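Local coordinates for LAO/AO transport system kinase (Escherichia coli, PDB 2P67), which belongs to the MeaB family of P-loop proteins, with a parallel beta-sheet flanked by helices and a helical extension at its C-terminal end, at residues 14-18 against 143-147; 91-95 against 154-158; 199-205 against 236-242. All coordinates share one frame; numbering follows the deposited sequence. Where two conformers were deposited one is given.

Interaction 1: 14-18 against 143-147; sequences RRLRQ and LCEAA
A helix-helix contact joins the C-terminal part of helix 9-17, near the start of the chain, to that of helix 133-146 on the outside of the P-loop domain, and Leu16 is its main side chain. With CG anti to the backbone N (chi1 172°), the side chain of Leu16 swings over towards helix 133-146, and its two methyl groups divide the work. CD2 sits 4.1 Å from CB of Ala146. The same CD2 is also 4.2 Å from CD2 of Leu143, the two leucine side chains meeting at about a right angle. The other branch, CD1, rests against Ala147, 4.1 Å from its CB. Because the residues facing Leu16 and Arg17 at this end are the small Ala146 and Ala147, the backbones come close: the CA atoms of Arg17 and Ala147 are 4.4 Å apart. No direct hydrogen bond spans the segments; instead two CA-H...O contacts run in opposite senses. CA of Ala147 approaches O of Leu16 at 3.3 Å, with 148° at the hydrogen. In return, CA of Arg17 reaches O of Ala146 at 3.4 Å, with 158° at the hydrogen. The bond from CA to CB of Arg17 heads away from helix 133-146, yet CB and CG still brush O of Ala146; the guanidinium group takes no part. Around the leucines, Leu24 and Met28 of helix 21-32 and Leu45 and Ile49 of helix 36-49 continue the apolar packing, which makes this part of a larger helical cluster. On the polar side, a single water ties the two backbones together: it donates to O of Arg17 at 3.0 Å and to O of Ala147 at 2.9 Å.

Interaction 2: 91-95 against 154-158; sequences AVDPS and VETVG
Ala91 and Glu155 are paired across two parallel neighbours, strands 87-92 and 151-157, in the sheet of the P-loop fold, and their side chains rise from the same face. Glu155 bends at its second torsion, and this brings the carboxylate back over Ala91, with OE1 3.4 Å from CB of Ala91. The other oxygen, OE2, turns to a salt bridge with Lys69, a residue of what is probably the Walker A loop. Beneath that pair the backbones are joined by Val92 N, which donates to O of Glu155 at 2.9 Å. The donor lies nearly in line with the carbonyl, at a C=O...N angle of 176°. The valines Val92 and Val154 meet at a slant through their CG2 methyls, though Val154 is modelled in two conformers and how closely these methyls approach is doubtful. Past Val92 the strands part, and a side chain takes over from the ladder: Thr156 has OG1 anti to its own N (chi1 -164°), which aims the hydroxyl at Val92. Thr156 OG1 donates to O of Val92 at 2.8 Å, from 49° above the carbonyl plane. A water also donates to O of Val92 at 3.0 Å and weakly accepts from N of Val157, so this water bridges the two separating backbones. Farther along, the ring of Pro94 crosses Val157 at a slant; the closest atoms there are CG of Pro94 and CG2 of Val157, 3.9 Å apart.

Interaction 3: 199-205 against 236-242; sequences IVINKDD and RVLTCSA
Strands 199-201 and 236-239 run parallel in register, and the tight part of the contact is a ladder of backbone bonds. N of Leu238 donates to O of Ile199 at 2.9 Å, and N of Ile201 to O of Leu238 at 2.9 Å. N of Cys240 then carries the ladder past the strand to O of Ile201, 3.1 Å away. On one face Ile199 and Val237 lie side by side, pointing the same way, beneath Leu223 of helix 209-225. On the other, SG of Cys240 packs against CG1 of Val200 at 3.6 Å, with Ile251 of helix 248-264 and Phe72 of helix 69-82 touching the Cys240 side chain. Asn202 belongs to this buried part: its CG is anti to the backbone N (chi1 -162°), so OD1 can accept from N of Ala242 at 3.1 Å, in the carbonyl plane.

The aspartates beyond lie in a more open region. Asp204, centre of an inverse gamma turn, donates its N to O of Cys240. Its OD2 takes the hydroxyl OG1 of Thr239 at 3.0 Å on the anti side, but 23° out of the carboxylate plane. OD2 of Asp205, by contrast, uses its anti lone pair to receive OG of Ser241 at 2.9 Å. Lys203 instead points away, and its NZ bonds O of Gly66 in the probable Walker A loop. An Asn-Lys-Asp-Asp run beside a Ser-Ala pair, each following a parallel strand, is consistent with the NKxD (G4) and SA (G5) motifs of G domains.

How the interactions relate
From the N terminus, helix 9-17 waits until helix 133-146 comes back to it, and interaction 1 closes that long loop. Interaction 2 opens within it, at strand 87-92, and closes on strand 151-157, just after helix 133-146, so the two contacts cross along the chain. Interaction 3 follows in series and closes a much shorter loop, the beta-alpha-beta unit through helix 209-225. Interactions 2 and 3 belong to one parallel sheet, with centres about 20 Å apart, the latter including an outermost strand of the chain's sheet. Interaction 1 instead ties helix 9-17 to helix 133-146, about 34 Å between centres from interaction 3.

Interaction 1: 14-18 against 143-147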
loop_
_atom_site.group_PDB
_atom_site.type_symbol
_atom_site.label_atom_id
_atom_site.label_comp_id
_atom_site.label_asym_id
_atom_site.label_seq_id
_atom_site.Cartn_x
_atom_site.Cartn_y
_atom_site.Cartn_z
ATOM N N ARG A 14 -5.732 -28.282 -29.296
ATOM C CA ARG A 14 -6.419 -27.948 -30.551
ATOM C C ARG A 14 -7.910 -27.686 -30.318
ATOM O O ARG A 14 -8.433 -26.644 -30.714
ATOM C CB ARG A 14 -6.230 -29.076 -31.580
ATOM C CG ARG A 14 -6.764 -28.781 -32.984
ATOM C CD ARG A 14 -6.780 -30.059 -33.818
ATOM N NE ARG A 14 -7.018 -29.808 -35.241
ATOM C CZ ARG A 14 -6.851 -30.716 -36.205
ATOM N NH1 ARG A 14 -6.447 -31.948 -35.915
ATOM N NH2 ARG A 14 -7.090 -30.395 -37.469
ATOM N N ARG A 15 -8.580 -28.637 -29.663
ATOM C CA ARG A 15 -10.017 -28.554 -29.359
ATOM C C ARG A 15 -10.301 -27.309 -28.517
ATOM O O ARG A 15 -11.292 -26.585 -28.745
ATOM C CB ARG A 15 -10.478 -29.791 -28.574
ATOM C CG ARG A 15 -10.540 -31.101 -29.360
ATOM C CD ARG A 15 -11.402 -32.169 -28.599
ATOM N NE ARG A 15 -10.923 -32.503 -27.241
ATOM C CZ ARG A 15 -9.965 -33.394 -26.969
ATOM N NH1 ARG A 15 -9.332 -34.038 -27.956
ATOM N NH2 ARG A 15 -9.616 -33.639 -25.708
ATOM N N LEU A 16 -9.404 -27.063 -27.570
ATOM C CA LEU A 16 -9.541 -25.930 -26.640
ATOM C C LEU A 16 -9.510 -24.620 -27.441
ATOM O O LEU A 16 -10.385 -23.753 -27.311
ATOM C CB LEU A 16 -8.429 -25.973 -25.586
ATOM C CG LEU A 16 -8.277 -24.769 -24.626
ATOM C CD1 LEU A 16 -9.399 -24.793 -23.634
ATOM C CD2 LEU A 16 -6.917 -24.731 -23.909
ATOM N N ARG A 17 -8.504 -24.498 -28.297
ATOM C CA ARG A 17 -8.329 -23.278 -29.090
ATOM C C ARG A 17 -9.458 -23.042 -30.086
ATOM O O ARG A 17 -9.714 -21.899 -30.489
ATOM C CB ARG A 17 -6.996 -23.323 -29.835
ATOM C CG ARG A 17 -5.784 -23.305 -28.952
ATOM C CD ARG A 17 -4.540 -23.498 -29.806
ATOM N NE ARG A 17 -4.380 -22.392 -30.755
ATOM C CZ ARG A 17 -3.694 -22.461 -31.897
ATOM N NH1 ARG A 17 -3.097 -23.592 -32.254
ATOM N NH2 ARG A 17 -3.601 -21.391 -32.684
ATOM N N GLN A 18 -10.138 -24.116 -30.484
ATOM C CA GLN A 18 -11.273 -24.006 -31.399
ATOM C C GLN A 18 -12.543 -23.555 -30.660
ATOM O O GLN A 18 -13.586 -23.309 -31.274
ATOM C CB GLN A 18 -11.480 -25.317 -32.182
ATOM C CG GLN A 18 -10.329 -25.607 -33.167
ATOM C CD GLN A 18 -10.412 -26.975 -33.834
ATOM O OE1 GLN A 18 -11.090 -27.885 -33.349
ATOM N NE2 GLN A 18 -9.699 -27.129 -34.956
ATOM N N LEU A 143 -6.782 -20.096 -19.554
ATOM C CA LEU A 143 -7.513 -21.108 -20.334
ATOM C C LEU A 143 -8.570 -20.439 -21.210
ATOM O O LEU A 143 -8.698 -20.764 -22.399
ATOM C CB LEU A 143 -8.144 -22.197 -19.430
ATOM C CG LEU A 143 -7.114 -23.135 -18.773
ATOM C CD1 LEU A 143 -7.758 -23.963 -17.663
ATOM C CD2 LEU A 143 -6.440 -24.031 -19.801
ATOM N N CYS A 144 -9.300 -19.477 -20.646
ATOM C CA CYS A 144 -10.286 -18.742 -21.426
ATOM C C CYS A 144 -9.658 -17.973 -22.602
ATOM O O CYS A 144 -10.238 -17.907 -23.696
ATOM C CB CYS A 144 -11.088 -17.805 -20.535
ATOM S SG CYS A 144 -12.111 -18.667 -19.336
ATOM N N GLU A 145 -8.474 -17.403 -22.364
ATOM C CA GLU A 145 -7.743 -16.667 -23.399
ATOM C C GLU A 145 -7.357 -17.608 -24.528
ATOM O O GLU A 145 -7.576 -17.302 -25.716
ATOM C CB GLU A 145 -6.508 -16.002 -22.807
ATOM C CG GLU A 145 -6.904 -14.784 -21.906
ATOM C CD GLU A 145 -5.727 -13.982 -21.399
ATOM O OE1 GLU A 145 -4.573 -14.405 -21.579
ATOM O OE2 GLU A 145 -5.966 -12.911 -20.793
ATOM N N ALA A 146 -6.788 -18.747 -24.154
ATOM C CA ALA A 146 -6.378 -19.743 -25.149
ATOM C C ALA A 146 -7.593 -20.278 -25.923
ATOM O O ALA A 146 -7.490 -20.569 -27.126
ATOM C CB ALA A 146 -5.579 -20.865 -24.480
ATOM N N ALA A 147 -8.750 -20.346 -25.254
ATOM C CA ALA A 147 -10.017 -20.788 -25.859
ATOM C C ALA A 147 -10.681 -19.764 -26.810
ATOM O O ALA A 147 -11.716 -20.052 -27.432
ATOM C CB ALA A 147 -11.002 -21.179 -24.760
HETATM O O HOH W 1 -12.187 -20.177 -30.281
#

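Interaction 2: 91-95 against 154-158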
loop_
_atom_site.group_PDB
_atom_site.type_symbol
_atom_site.label_atom_id
_atom_site.label_comp_id
_atom_site.label_asym_id
_atom_site.label_seq_id
_atom_site.Cartn_x
_atom_site.Cartn_y
_atom_site.Cartn_z
ATOM N N ALA A 91 -16.070 -16.486 -11.483
ATOM C CA ALA A 91 -16.783 -16.061 -10.275
ATOM C C ALA A 91 -16.042 -16.512 -9.008
ATOM O O ALA A 91 -16.114 -17.675 -8.598
ATOM C CB ALA A 91 -18.230 -16.591 -10.319
ATOM N N VAL A 92 -15.285 -15.595 -8.411
ATOM C CA VAL A 92 -14.382 -15.957 -7.321
ATOM C C VAL A 92 -15.100 -15.856 -5.979
ATOM O O VAL A 92 -15.796 -14.876 -5.701
ATOM C CB VAL A 92 -13.083 -15.119 -7.328
ATOM C CG1 VAL A 92 -12.164 -15.539 -6.191
ATOM C CG2 VAL A 92 -12.353 -15.242 -8.695
ATOM N N ASP A 93 -14.955 -16.887 -5.158
ATOM C CA ASP A 93 -15.576 -16.845 -3.836
ATOM C C ASP A 93 -14.885 -15.834 -2.919
ATOM O O ASP A 93 -13.655 -15.657 -2.999
ATOM C CB ASP A 93 -15.657 -18.244 -3.210
ATOM C CG ASP A 93 -17.063 -18.796 -3.249
ATOM O OD1 ASP A 93 -17.678 -18.932 -2.162
ATOM O OD2 ASP A 93 -17.583 -19.041 -4.361
ATOM N N PRO A 94 -15.668 -15.135 -2.070
ATOM C CA PRO A 94 -15.044 -14.189 -1.127
ATOM C C PRO A 94 -14.127 -14.938 -0.150
ATOM O O PRO A 94 -14.410 -16.090 0.181
ATOM C CB PRO A 94 -16.238 -13.589 -0.367
ATOM C CG PRO A 94 -17.463 -13.960 -1.145
ATOM C CD PRO A 94 -17.135 -15.200 -1.926
ATOM N N SER A 95 -13.037 -14.294 0.281
ATOM C CA SER A 95 -12.115 -14.873 1.272
ATOM C C SER A 95 -12.822 -15.191 2.583
ATOM O O SER A 95 -12.576 -16.239 3.182
ATOM C CB SER A 95 -10.936 -13.936 1.551
ATOM O OG SER A 95 -10.166 -13.726 0.379
ATOM N N VAL A 154 -13.467 -11.321 -14.349
ATOM C CA VAL A 154 -13.287 -11.930 -13.049
ATOM C C VAL A 154 -14.107 -11.109 -12.053
ATOM O O VAL A 154 -14.015 -9.870 -12.009
ATOM C CB VAL A 154 -11.780 -12.105 -12.666
ATOM C CG1 VAL A 154 -11.043 -10.755 -12.529
ATOM C CG2 VAL A 154 -11.632 -12.961 -11.402
ATOM N N GLU A 155 -14.946 -11.782 -11.283
ATOM C CA GLU A 155 -15.824 -11.019 -10.405
ATOM C C GLU A 155 -15.858 -11.562 -8.989
ATOM O O GLU A 155 -15.731 -12.756 -8.777
ATOM C CB GLU A 155 -17.226 -10.891 -11.009
ATOM C CG GLU A 155 -17.945 -12.209 -11.211
ATOM C CD GLU A 155 -18.853 -12.548 -10.057
ATOM O OE1 GLU A 155 -19.631 -13.508 -10.194
ATOM O OE2 GLU A 155 -18.815 -11.854 -9.020
ATOM N N THR A 156 -15.992 -10.666 -8.016
ATOM C CA THR A 156 -16.136 -11.093 -6.637
ATOM C C THR A 156 -16.778 -9.965 -5.834
ATOM O O THR A 156 -16.973 -8.868 -6.343
ATOM C CB THR A 156 -14.789 -11.576 -6.016
ATOM O OG1 THR A 156 -15.030 -12.335 -4.812
ATOM C CG2 THR A 156 -13.836 -10.401 -5.732
ATOM N N VAL A 157 -17.108 -10.269 -4.583
ATOM C CA VAL A 157 -17.671 -9.278 -3.677
ATOM C C VAL A 157 -16.592 -8.273 -3.304
ATOM O O VAL A 157 -15.433 -8.638 -3.084
ATOM C CB VAL A 157 -18.250 -9.941 -2.402
ATOM C CG1 VAL A 157 -18.841 -8.895 -1.476
ATOM C CG2 VAL A 157 -19.329 -10.939 -2.776
ATOM N N GLY A 158 -16.982 -7.003 -3.258
ATOM C CA GLY A 158 -16.107 -5.946 -2.809
ATOM C C GLY A 158 -16.252 -5.877 -1.311
ATOM O O GLY A 158 -17.303 -5.450 -0.792
HETATM O O HOH W 2 -18.015 -14.274 -7.132
HETATM O O HOH W 3 -18.037 -13.154 -4.691
#

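Interaction 3: 199-205 against 236-242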
loop_
_atom_site.group_PDB
_atom_site.type_symbol
_atom_site.label_atom_id
_atom_site.label_comp_id
_atom_site.label_asym_id
_atom_site.label_seq_id
_atom_site.Cartn_x
_atom_site.Cartn_y
_atom_site.Cartn_z
ATOM N N ILE A 199 -16.431 3.450 -11.643
ATOM C CA ILE A 199 -17.351 3.168 -10.557
ATOM C C ILE A 199 -18.752 3.219 -11.152
ATOM O O ILE A 199 -19.056 4.119 -11.955
ATOM C CB ILE A 199 -17.288 4.214 -9.404
ATOM C CG1 ILE A 199 -15.873 4.276 -8.808
ATOM C CG2 ILE A 199 -18.338 3.893 -8.317
ATOM C CD1 ILE A 199 -15.526 3.195 -7.840
ATOM N N VAL A 200 -19.582 2.250 -10.786
ATOM C CA VAL A 200 -20.940 2.173 -11.315
ATOM C C VAL A 200 -21.930 2.112 -10.144
ATOM O O VAL A 200 -21.754 1.320 -9.218
ATOM C CB VAL A 200 -21.139 0.948 -12.245
ATOM C CG1 VAL A 200 -22.627 0.796 -12.594
ATOM C CG2 VAL A 200 -20.282 1.062 -13.547
ATOM N N ILE A 201 -22.961 2.960 -10.182
ATOM C CA ILE A 201 -24.007 2.932 -9.163
ATOM C C ILE A 201 -25.218 2.278 -9.817
ATOM O O ILE A 201 -25.832 2.859 -10.718
ATOM C CB ILE A 201 -24.381 4.360 -8.628
ATOM C CG1 ILE A 201 -23.132 5.237 -8.345
ATOM C CG2 ILE A 201 -25.334 4.265 -7.413
ATOM C CD1 ILE A 201 -22.225 4.787 -7.157
ATOM N N ASN A 202 -25.525 1.049 -9.413
ATOM C CA ASN A 202 -26.646 0.302 -10.017
ATOM C C ASN A 202 -27.955 0.684 -9.304
ATOM O O ASN A 202 -27.931 1.334 -8.255
ATOM C CB ASN A 202 -26.372 -1.215 -9.946
ATOM C CG ASN A 202 -27.236 -2.059 -10.913
ATOM O OD1 ASN A 202 -27.892 -1.557 -11.847
ATOM N ND2 ASN A 202 -27.216 -3.379 -10.683
ATOM N N LYS A 203 -29.082 0.315 -9.906
ATOM C CA LYS A 203 -30.429 0.517 -9.327
ATOM C C LYS A 203 -30.840 1.978 -9.371
ATOM O O LYS A 203 -31.538 2.475 -8.471
ATOM C CB LYS A 203 -30.553 -0.067 -7.912
ATOM C CG LYS A 203 -30.227 -1.562 -7.837
ATOM C CD LYS A 203 -30.336 -2.118 -6.428
ATOM C CE LYS A 203 -29.957 -3.597 -6.429
ATOM N NZ LYS A 203 -29.765 -4.130 -5.051
ATOM N N ASP A 204 -30.411 2.656 -10.431
ATOM C CA ASP A 204 -30.920 3.976 -10.780
ATOM C C ASP A 204 -32.284 3.786 -11.439
ATOM O O ASP A 204 -32.437 3.938 -12.655
ATOM C CB ASP A 204 -29.965 4.729 -11.725
ATOM C CG ASP A 204 -30.300 6.222 -11.825
ATOM O OD1 ASP A 204 -31.212 6.661 -11.095
ATOM O OD2 ASP A 204 -29.660 6.948 -12.623
ATOM N N ASP A 205 -33.267 3.432 -10.618
ATOM C CA ASP A 205 -34.610 3.103 -11.091
ATOM C C ASP A 205 -35.630 3.398 -9.996
ATOM O O ASP A 205 -35.260 3.586 -8.826
ATOM C CB ASP A 205 -34.688 1.626 -11.538
ATOM C CG ASP A 205 -34.320 0.639 -10.427
ATOM O OD1 ASP A 205 -34.793 0.807 -9.281
ATOM O OD2 ASP A 205 -33.561 -0.323 -10.702
ATOM N N ARG A 236 -14.074 7.392 -14.321
ATOM C CA ARG A 236 -15.449 7.848 -14.562
ATOM C C ARG A 236 -16.401 7.154 -13.623
ATOM O O ARG A 236 -16.164 6.006 -13.220
ATOM C CB ARG A 236 -15.885 7.564 -15.998
ATOM C CG ARG A 236 -15.026 8.239 -17.048
ATOM C CD ARG A 236 -15.552 7.943 -18.452
ATOM N NE ARG A 236 -14.653 8.504 -19.453
ATOM C CZ ARG A 236 -14.779 8.333 -20.763
ATOM N NH1 ARG A 236 -15.820 7.661 -21.248
ATOM N NH2 ARG A 236 -13.870 8.856 -21.583
ATOM N N VAL A 237 -17.477 7.854 -13.271
ATOM C CA VAL A 237 -18.494 7.325 -12.386
ATOM C C VAL A 237 -19.818 7.411 -13.141
ATOM O O VAL A 237 -20.265 8.518 -13.508
ATOM C CB VAL A 237 -18.576 8.111 -11.053
ATOM C CG1 VAL A 237 -19.565 7.447 -10.090
ATOM C CG2 VAL A 237 -17.189 8.213 -10.403
ATOM N N LEU A 238 -20.417 6.247 -13.374
ATOM C CA LEU A 238 -21.648 6.149 -14.156
ATOM C C LEU A 238 -22.758 5.509 -13.331
ATOM O O LEU A 238 -22.496 4.886 -12.322
ATOM C CB LEU A 238 -21.411 5.359 -15.449
ATOM C CG LEU A 238 -20.332 5.894 -16.402
ATOM C CD1 LEU A 238 -20.286 5.101 -17.694
ATOM C CD2 LEU A 238 -20.550 7.369 -16.699
ATOM N N THR A 239 -24.005 5.696 -13.758
ATOM C CA THR A 239 -25.123 5.019 -13.119
ATOM C C THR A 239 -25.857 4.189 -14.169
ATOM O O THR A 239 -25.772 4.466 -15.383
ATOM C CB THR A 239 -26.140 6.003 -12.493
ATOM O OG1 THR A 239 -26.830 6.678 -13.554
ATOM C CG2 THR A 239 -25.455 7.022 -11.521
ATOM N N CYS A 240 -26.589 3.181 -13.696
ATOM C CA CYS A 240 -27.363 2.316 -14.587
ATOM C C CYS A 240 -28.546 1.714 -13.859
ATOM O O CYS A 240 -28.641 1.795 -12.640
ATOM C CB CYS A 240 -26.489 1.211 -15.203
ATOM S SG CYS A 240 -25.781 0.020 -14.040
ATOM N N SER A 241 -29.477 1.147 -14.622
ATOM C CA SER A 241 -30.462 0.233 -14.060
ATOM C C SER A 241 -30.354 -1.060 -14.839
ATOM O O SER A 241 -30.833 -1.130 -15.968
ATOM C CB SER A 241 -31.889 0.780 -14.188
ATOM O OG SER A 241 -32.798 -0.096 -13.528
ATOM N N ALA A 242 -29.706 -2.066 -14.255
ATOM C CA ALA A 242 -29.569 -3.361 -14.928
ATOM C C ALA A 242 -30.954 -3.908 -15.282
ATOM O O ALA A 242 -31.201 -4.283 -16.420
ATOM C CB ALA A 242 -28.818 -4.351 -14.056
#